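PDB 5K3H: acyl-coenzyme A oxidase acox-1.1 from Caenorhabditis elegans, which catalyses the FAD-dependent desaturation of acyl-CoA thioesters to (2E)-enoyl-CoA, the first step of peroxisomal beta-oxidation, passing the electrons to O2 to give H2O2. Local coordinates for residues E46-L51 and E619-E624; F176-P181 and F218-R223. One frame throughout, in Å; residues are numbered along the deposited sequence.

How the contacts relate
Starting at the N terminus, the chain runs through helix 38-52, which carries the first half of contact 1, and on into the beta domain, where contact 2 is made. Strand 175-179 and the end of strand 211-221 meet there after 36 intervening residues. The chain then continues through the long helices of the C-terminal part before 619-624 returns to helix 38-52, closing a loop of 567 residues. Contact 2 therefore lies wholly within the larger loop, and the two do not cross. Their centres are about 42 Å apart and their nearest atoms about 29 Å. Contact 1 joins N-terminal and C-terminal helical regions; contact 2 packs the beta domain internally.

Contact 1. Residues E46-L51 and E619-E624; sequences EITAKL and EFSDRE
NH2 of R623 is shared by two acceptors, the backbone oxygen of T48 and the carboxylate of E104 on helix 97-105, the latter in a salt bridge. Its bond to T48 O, 2.9 Å long, is the one direct hydrogen bond between residues 46-51 and 619-624. It is bent: the N-H...O angle is 138°, and the oxygen lies 25° out of the guanidinium plane. A bend at chi3 (-33°) places NH2 beside the carbonyl. The same NH2 lies 3.4 Å from CB of L51, whose backbone carbon sits over one guanidinium face, offset toward its rim.

T48 divides its side chain between two tasks. Its methyl CG2, anti to the backbone N, packs against CB of S621 at 3.7 Å, while OG1 is hydrogen-bonded to R44 O, H100 NE2 and E104. A water also donates both to T48 OG1 and to the carbonyl oxygen of E619, at 3.0 Å each, bridging the helix to the turn. R44 and R45 add further ties from helix 38-52 to E619. E104 hydrogen-bonds to S621 OG as well, so this one carboxylate binds side chains from both segments, an arrangement that would probably stabilise its negative charge.

S621 occupies the N-cap of helix 622-625, its OG accepting from E624 N at 3.3 Å. E619, with positive phi, marks the exit from the preceding helix. The arrangement is thus a turn between helix 590-616 and the short helix 622-625, closed by a serine N-cap and packed on helix 38-52 of the acyl-CoA oxidase fold.

Contact 2. Residues F176-P181 and F218-R223; sequences FVLHTP and FMVPLR
Similar first torsions, chi1 -73° in F176 and -56° in F218, set each CG anti to its own carbonyl carbon and bring the two rings together within the mixed sheet of the beta domain, which acyl-CoA oxidases share with the acyl-CoA dehydrogenases. The rings form an edge-to-face pair: their centroids are 5.0 Å apart and their planes meet at 58°, well short of perpendicular. The edge of F218 is directed at the face of F176. Its CE1 stands 3.7 Å above the F176 plane, over the ring centre, and the six F176 ring atoms consequently lie at nearly equal distances from it, from 3.8 Å at CG to 4.1 Å at CZ. One C-H edge thus addresses the whole pi face.

The F176 ring also meets that of Y169 and touches M206, while F218 packs on A167, I260 and L265, so residues of several strands surround the pair. Strands 175-179 and 211-221 are not paired with each other in the sheet. Strand 175-179 lies between 166-170 and 258-261, whereas 211-221 pairs with 199-208. Between the two segments the nearest CA atoms, those of F176 and F218, are 9.1 Å apart, a separation that side chains bridge. The contact is therefore apolar packing between strands that are not neighbours in the sheet, and all four participating residues are buried.

V220 brings this packing to within about 8 Å, side chain to side chain, of A150, part of the FAD site shared between the two subunits. Its methyls meet L178 tip to tip: CD2 of L178 lies 3.6 Å from V220 CG2 and 4.0 Å from V220 CG1.

Contact 1. Residues E46-L51 and E619-E624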
ATOM      1  N   GLU B  46     -22.169  13.388  21.989  1.00 26.81           N
ATOM      2  CA  GLU B  46     -23.110  14.503  21.916  1.00 27.05           C
ATOM      3  C   GLU B  46     -22.932  15.295  20.635  1.00 26.17           C
ATOM      4  O   GLU B  46     -23.919  15.687  20.005  1.00 26.05           O
ATOM      5  CB  GLU B  46     -22.946  15.424  23.128  1.00 27.34           C
ATOM      6  CG  GLU B  46     -23.306  14.782  24.444  1.00 28.03           C
ATOM      7  CD  GLU B  46     -23.109  15.708  25.638  1.00 28.39           C
ATOM      8  OE1 GLU B  46     -22.640  16.841  25.446  1.00 29.36           O
ATOM      9  OE2 GLU B  46     -23.397  15.301  26.781  1.00 28.53           O
ATOM     10  N   ILE B  47     -21.679  15.554  20.251  1.00 25.07           N
ATOM     11  CA  ILE B  47     -21.383  16.238  18.993  1.00 25.59           C
ATOM     12  C   ILE B  47     -21.950  15.462  17.810  1.00 25.58           C
ATOM     13  O   ILE B  47     -22.543  16.042  16.890  1.00 26.83           O
ATOM     14  CB  ILE B  47     -19.868  16.449  18.840  1.00 25.97           C
ATOM     15  CG1 ILE B  47     -19.341  17.474  19.836  1.00 26.70           C
ATOM     16  CG2 ILE B  47     -19.519  16.814  17.413  1.00 26.27           C
ATOM     17  CD1 ILE B  47     -17.832  17.408  19.991  1.00 27.25           C
ATOM     18  N   THR B  48     -21.739  14.143  17.801  1.00 24.75           N
ATOM     19  CA  THR B  48     -22.256  13.297  16.729  1.00 24.41           C
ATOM     20  C   THR B  48     -23.771  13.377  16.655  1.00 25.45           C
ATOM     21  O   THR B  48     -24.339  13.524  15.569  1.00 25.95           O
ATOM     22  CB  THR B  48     -21.774  11.858  16.950  1.00 23.60           C
ATOM     23  OG1 THR B  48     -20.358  11.826  16.801  1.00 22.98           O
ATOM     24  CG2 THR B  48     -22.407  10.862  15.986  1.00 23.05           C
ATOM     25  N   ALA B  49     -24.444  13.268  17.810  1.00 26.35           N
ATOM     26  CA  ALA B  49     -25.900  13.333  17.842  1.00 26.97           C
ATOM     27  C   ALA B  49     -26.399  14.693  17.368  1.00 27.98           C
ATOM     28  O   ALA B  49     -27.365  14.781  16.601  1.00 27.88           O
ATOM     29  CB  ALA B  49     -26.395  13.040  19.256  1.00 26.92           C
ATOM     30  N   LYS B  50     -25.721  15.765  17.765  1.00 28.96           N
ATOM     31  CA  LYS B  50     -26.125  17.081  17.296  1.00 30.92           C
ATOM     32  C   LYS B  50     -25.988  17.180  15.778  1.00 31.30           C
ATOM     33  O   LYS B  50     -26.892  17.676  15.092  1.00 31.40           O
ATOM     34  CB  LYS B  50     -25.296  18.155  18.007  1.00 32.60           C
ATOM     35  CG  LYS B  50     -25.629  19.598  17.609  1.00 34.82           C
ATOM     36  CD  LYS B  50     -27.084  19.950  17.938  1.00 35.23           C
ATOM     37  CE  LYS B  50     -27.340  21.437  17.759  1.00 36.09           C
ATOM     38  NZ  LYS B  50     -28.714  21.823  18.237  1.00 37.20           N
ATOM     39  N   LEU B  51     -24.878  16.687  15.223  1.00 29.23           N
ATOM     40  CA  LEU B  51     -24.708  16.759  13.775  1.00 29.11           C
ATOM     41  C   LEU B  51     -25.788  15.968  13.028  1.00 30.91           C
ATOM     42  O   LEU B  51     -26.139  16.307  11.887  1.00 31.54           O
ATOM     43  CB  LEU B  51     -23.318  16.256  13.399  1.00 28.31           C
ATOM     44  CG  LEU B  51     -22.142  17.144  13.788  1.00 27.40           C
ATOM     45  CD1 LEU B  51     -20.844  16.338  13.742  1.00 27.32           C
ATOM     46  CD2 LEU B  51     -22.057  18.372  12.900  1.00 26.99           C
ATOM     47  N   GLU B 619     -15.907   4.502  18.863  1.00 17.13           N
ATOM     48  CA  GLU B 619     -17.171   5.189  18.645  1.00 17.63           C
ATOM     49  C   GLU B 619     -17.107   6.138  17.447  1.00 17.21           C
ATOM     50  O   GLU B 619     -17.222   7.358  17.572  1.00 17.75           O
ATOM     51  CB  GLU B 619     -17.596   5.879  19.940  1.00 18.55           C
ATOM     52  CG  GLU B 619     -17.900   4.842  21.003  1.00 19.47           C
ATOM     53  CD  GLU B 619     -18.482   5.436  22.230  1.00 20.36           C
ATOM     54  OE1 GLU B 619     -18.091   6.574  22.583  1.00 21.02           O
ATOM     55  OE2 GLU B 619     -19.343   4.778  22.834  1.00 22.20           O
ATOM     56  N   PHE B 620     -16.936   5.521  16.269  1.00 17.32           N
ATOM     57  CA  PHE B 620     -17.024   6.214  14.984  1.00 16.82           C
ATOM     58  C   PHE B 620     -18.410   6.003  14.387  1.00 16.99           C
ATOM     59  O   PHE B 620     -18.810   4.860  14.119  1.00 16.86           O
ATOM     60  CB  PHE B 620     -15.975   5.706  14.006  1.00 16.35           C
ATOM     61  CG  PHE B 620     -14.580   5.807  14.509  1.00 16.16           C
ATOM     62  CD1 PHE B 620     -14.094   7.007  15.034  1.00 16.10           C
ATOM     63  CD2 PHE B 620     -13.731   4.723  14.441  1.00 16.01           C
ATOM     64  CE1 PHE B 620     -12.805   7.108  15.492  1.00 15.89           C
ATOM     65  CE2 PHE B 620     -12.439   4.824  14.908  1.00 15.96           C
ATOM     66  CZ  PHE B 620     -11.987   6.020  15.434  1.00 16.02           C
ATOM     67  N   SER B 621     -19.127   7.101  14.148  1.00 17.22           N
ATOM     68  CA  SER B 621     -20.392   7.015  13.439  1.00 17.58           C
ATOM     69  C   SER B 621     -20.147   6.687  11.965  1.00 17.66           C
ATOM     70  O   SER B 621     -19.037   6.839  11.445  1.00 18.53           O
ATOM     71  CB  SER B 621     -21.152   8.332  13.570  1.00 17.54           C
ATOM     72  OG  SER B 621     -20.507   9.356  12.832  1.00 17.62           O
ATOM     73  N   ASP B 622     -21.204   6.215  11.293  1.00 17.65           N
ATOM     74  CA  ASP B 622     -21.130   5.976   9.853  1.00 17.81           C
ATOM     75  C   ASP B 622     -20.808   7.254   9.104  1.00 18.48           C
ATOM     76  O   ASP B 622     -20.048   7.235   8.125  1.00 17.93           O
ATOM     77  CB  ASP B 622     -22.448   5.389   9.339  1.00 17.69           C
ATOM     78  CG  ASP B 622     -22.554   3.923   9.585  1.00 18.15           C
ATOM     79  OD1 ASP B 622     -21.490   3.346   9.900  1.00 19.17           O
ATOM     80  OD2 ASP B 622     -23.673   3.352   9.489  1.00 18.61           O
ATOM     81  N   ARG B 623     -21.367   8.384   9.551  1.00 17.64           N
ATOM     82  CA  ARG B 623     -21.055   9.641   8.883  1.00 19.33           C
ATOM     83  C   ARG B 623     -19.561   9.941   8.953  1.00 18.54           C
ATOM     84  O   ARG B 623     -19.006  10.547   8.030  1.00 18.78           O
ATOM     85  CB  ARG B 623     -21.878  10.787   9.486  1.00 21.88           C
ATOM     86  CG  ARG B 623     -23.390  10.802   9.062  1.00 24.71           C
ATOM     87  CD  ARG B 623     -24.089  12.129   9.398  1.00 26.80           C
ATOM     88  NE  ARG B 623     -23.505  12.668  10.628  1.00 32.30           N
ATOM     89  CZ  ARG B 623     -23.876  12.317  11.862  1.00 35.31           C
ATOM     90  NH1 ARG B 623     -24.855  11.432  12.045  1.00 37.64           N
ATOM     91  NH2 ARG B 623     -23.267  12.855  12.913  1.00 33.60           N
ATOM     92  N   GLU B 624     -18.882   9.516  10.018  1.00 19.23           N
ATOM     93  CA  GLU B 624     -17.435   9.716  10.079  1.00 19.10           C
ATOM     94  C   GLU B 624     -16.679   8.643   9.305  1.00 18.68           C
ATOM     95  O   GLU B 624     -15.734   8.954   8.565  1.00 17.97           O
ATOM     96  CB  GLU B 624     -16.959   9.742  11.532  1.00 18.85           C
ATOM     97  CG  GLU B 624     -15.465   9.920  11.684  1.00 19.06           C
ATOM     98  CD  GLU B 624     -15.006   9.944  13.137  1.00 18.95           C
ATOM     99  OE1 GLU B 624     -15.846   9.903  14.048  1.00 19.09           O
ATOM    100  OE2 GLU B 624     -13.790   9.991  13.372  1.00 19.61           O
TER
HETATM  101  O   HOH W   1     -19.365   9.394  18.168  1.00 18.23           O

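Contact 2. Residues F176-P181 and F218-R223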
ATOM      1  N   PHE B 176      12.587  43.244   2.733  1.00 29.61           N
ATOM      2  CA  PHE B 176      13.148  41.972   2.280  1.00 27.87           C
ATOM      3  C   PHE B 176      12.725  41.700   0.845  1.00 27.30           C
ATOM      4  O   PHE B 176      11.560  41.915   0.490  1.00 26.00           O
ATOM      5  CB  PHE B 176      12.735  40.823   3.203  1.00 27.60           C
ATOM      6  CG  PHE B 176      13.444  40.860   4.522  1.00 26.92           C
ATOM      7  CD1 PHE B 176      14.720  40.333   4.647  1.00 26.53           C
ATOM      8  CD2 PHE B 176      12.874  41.493   5.606  1.00 26.55           C
ATOM      9  CE1 PHE B 176      15.402  40.386   5.838  1.00 26.34           C
ATOM     10  CE2 PHE B 176      13.544  41.560   6.802  1.00 26.86           C
ATOM     11  CZ  PHE B 176      14.816  40.996   6.924  1.00 26.47           C
ATOM     12  N   VAL B 177      13.683  41.274   0.018  1.00 24.71           N
ATOM     13  CA  VAL B 177      13.429  40.921  -1.377  1.00 26.40           C
ATOM     14  C   VAL B 177      13.453  39.398  -1.435  1.00 27.00           C
ATOM     15  O   VAL B 177      14.506  38.787  -1.249  1.00 27.90           O
ATOM     16  CB  VAL B 177      14.483  41.522  -2.322  1.00 27.25           C
ATOM     17  CG1 VAL B 177      14.409  40.884  -3.682  1.00 27.95           C
ATOM     18  CG2 VAL B 177      14.383  43.043  -2.422  1.00 27.47           C
ATOM     19  N   LEU B 178      12.303  38.768  -1.669  1.00 26.94           N
ATOM     20  CA  LEU B 178      12.215  37.314  -1.748  1.00 26.61           C
ATOM     21  C   LEU B 178      12.491  36.894  -3.181  1.00 25.92           C
ATOM     22  O   LEU B 178      12.039  37.557  -4.123  1.00 24.89           O
ATOM     23  CB  LEU B 178      10.834  36.828  -1.311  1.00 27.31           C
ATOM     24  CG  LEU B 178      10.535  36.529   0.172  1.00 29.03           C
ATOM     25  CD1 LEU B 178      11.184  37.505   1.114  1.00 30.86           C
ATOM     26  CD2 LEU B 178       9.022  36.581   0.385  1.00 29.80           C
ATOM     27  N   HIS B 179      13.263  35.818  -3.356  1.00 24.35           N
ATOM     28  CA  HIS B 179      13.575  35.426  -4.723  1.00 25.31           C
ATOM     29  C   HIS B 179      13.705  33.919  -4.877  1.00 25.44           C
ATOM     30  O   HIS B 179      14.276  33.234  -4.024  1.00 27.03           O
ATOM     31  CB  HIS B 179      14.861  36.093  -5.207  1.00 25.33           C
ATOM     32  CG  HIS B 179      15.055  35.994  -6.683  1.00 25.91           C
ATOM     33  ND1 HIS B 179      14.151  36.507  -7.587  1.00 26.95           N
ATOM     34  CD2 HIS B 179      16.034  35.412  -7.416  1.00 25.90           C
ATOM     35  CE1 HIS B 179      14.567  36.253  -8.814  1.00 25.86           C
ATOM     36  NE2 HIS B 179      15.707  35.589  -8.738  1.00 26.49           N
ATOM     37  N   THR B 180      13.197  33.415  -5.993  1.00 25.85           N
ATOM     38  CA  THR B 180      13.338  32.006  -6.341  1.00 24.70           C
ATOM     39  C   THR B 180      14.314  31.908  -7.508  1.00 25.94           C
ATOM     40  O   THR B 180      13.924  32.138  -8.667  1.00 24.52           O
ATOM     41  CB  THR B 180      11.978  31.408  -6.707  1.00 24.11           C
ATOM     42  OG1 THR B 180      11.082  31.593  -5.609  1.00 23.19           O
ATOM     43  CG2 THR B 180      12.084  29.926  -7.017  1.00 24.18           C
ATOM     44  N   PRO B 181      15.597  31.625  -7.263  1.00 25.12           N
ATOM     45  CA  PRO B 181      16.572  31.742  -8.352  1.00 26.18           C
ATOM     46  C   PRO B 181      16.444  30.665  -9.415  1.00 28.58           C
ATOM     47  O   PRO B 181      16.685  30.960 -10.590  1.00 29.35           O
ATOM     48  CB  PRO B 181      17.921  31.677  -7.626  1.00 24.94           C
ATOM     49  CG  PRO B 181      17.663  31.050  -6.331  1.00 25.31           C
ATOM     50  CD  PRO B 181      16.245  31.414  -5.953  1.00 25.42           C
ATOM     51  N   PHE B 218       8.941  34.386   7.299  1.00 29.13           N
ATOM     52  CA  PHE B 218       8.420  35.685   6.903  1.00 29.18           C
ATOM     53  C   PHE B 218       6.935  35.560   6.614  1.00 29.64           C
ATOM     54  O   PHE B 218       6.490  34.598   5.973  1.00 29.78           O
ATOM     55  CB  PHE B 218       9.126  36.251   5.648  1.00 28.12           C
ATOM     56  CG  PHE B 218      10.628  36.353   5.779  1.00 27.24           C
ATOM     57  CD1 PHE B 218      11.223  37.541   6.180  1.00 26.99           C
ATOM     58  CD2 PHE B 218      11.434  35.243   5.588  1.00 26.95           C
ATOM     59  CE1 PHE B 218      12.585  37.637   6.330  1.00 26.11           C
ATOM     60  CE2 PHE B 218      12.812  35.342   5.723  1.00 26.02           C
ATOM     61  CZ  PHE B 218      13.378  36.534   6.100  1.00 25.78           C
ATOM     62  N   MET B 219       6.172  36.555   7.054  1.00 29.35           N
ATOM     63  CA  MET B 219       4.784  36.652   6.633  1.00 30.00           C
ATOM     64  C   MET B 219       4.773  37.205   5.218  1.00 29.23           C
ATOM     65  O   MET B 219       5.414  38.220   4.947  1.00 28.83           O
ATOM     66  CB  MET B 219       3.986  37.544   7.589  1.00 31.84           C
ATOM     67  CG  MET B 219       2.533  37.729   7.189  1.00 32.94           C
ATOM     68  SD  MET B 219       1.614  36.162   7.119  1.00 33.77           S
ATOM     69  CE  MET B 219       1.407  35.878   8.860  1.00 33.33           C
ATOM     70  N   VAL B 220       4.100  36.506   4.299  1.00 29.26           N
ATOM     71  CA  VAL B 220       4.129  36.845   2.883  1.00 28.79           C
ATOM     72  C   VAL B 220       2.714  36.894   2.318  1.00 28.91           C
ATOM     73  O   VAL B 220       2.006  35.882   2.340  1.00 28.39           O
ATOM     74  CB  VAL B 220       4.985  35.863   2.063  1.00 28.21           C
ATOM     75  CG1 VAL B 220       5.048  36.306   0.604  1.00 28.18           C
ATOM     76  CG2 VAL B 220       6.376  35.756   2.639  1.00 28.30           C
ATOM     77  N   PRO B 221       2.233  38.051   1.846  1.00 30.59           N
ATOM     78  CA  PRO B 221       0.983  38.067   1.076  1.00 30.77           C
ATOM     79  C   PRO B 221       1.201  37.480  -0.299  1.00 30.59           C
ATOM     80  O   PRO B 221       2.183  37.796  -0.980  1.00 30.88           O
ATOM     81  CB  PRO B 221       0.614  39.551   0.991  1.00 30.43           C
ATOM     82  CG  PRO B 221       1.857  40.284   1.261  1.00 30.62           C
ATOM     83  CD  PRO B 221       2.768  39.407   2.079  1.00 30.57           C
ATOM     84  N   LEU B 222       0.258  36.638  -0.710  1.00 27.51           N
ATOM     85  CA  LEU B 222       0.346  35.900  -1.963  1.00 29.12           C
ATOM     86  C   LEU B 222      -0.645  36.364  -3.010  1.00 29.82           C
ATOM     87  O   LEU B 222      -0.307  36.398  -4.190  1.00 31.54           O
ATOM     88  CB  LEU B 222       0.105  34.404  -1.714  1.00 28.92           C
ATOM     89  CG  LEU B 222       0.920  33.758  -0.609  1.00 29.51           C
ATOM     90  CD1 LEU B 222       0.412  32.331  -0.387  1.00 30.54           C
ATOM     91  CD2 LEU B 222       2.391  33.819  -0.980  1.00 29.62           C
ATOM     92  N   ARG B 223      -1.874  36.662  -2.603  1.00 31.19           N
ATOM     93  CA  ARG B 223      -2.954  37.047  -3.497  1.00 31.41           C
ATOM     94  C   ARG B 223      -3.662  38.270  -2.934  1.00 31.22           C
ATOM     95  O   ARG B 223      -3.677  38.501  -1.721  1.00 28.53           O
ATOM     96  CB  ARG B 223      -3.970  35.914  -3.689  1.00 32.21           C
ATOM     97  CG  ARG B 223      -3.417  34.684  -4.383  1.00 32.51           C
ATOM     98  CD  ARG B 223      -4.380  33.509  -4.252  1.00 31.35           C
ATOM     99  NE  ARG B 223      -3.910  32.310  -4.943  1.00 31.62           N
ATOM    100  CZ  ARG B 223      -4.230  31.976  -6.190  1.00 32.00           C
ATOM    101  NH1 ARG B 223      -5.048  32.750  -6.898  1.00 33.13           N
ATOM    102  NH2 ARG B 223      -3.740  30.859  -6.723  1.00 30.60           N
TER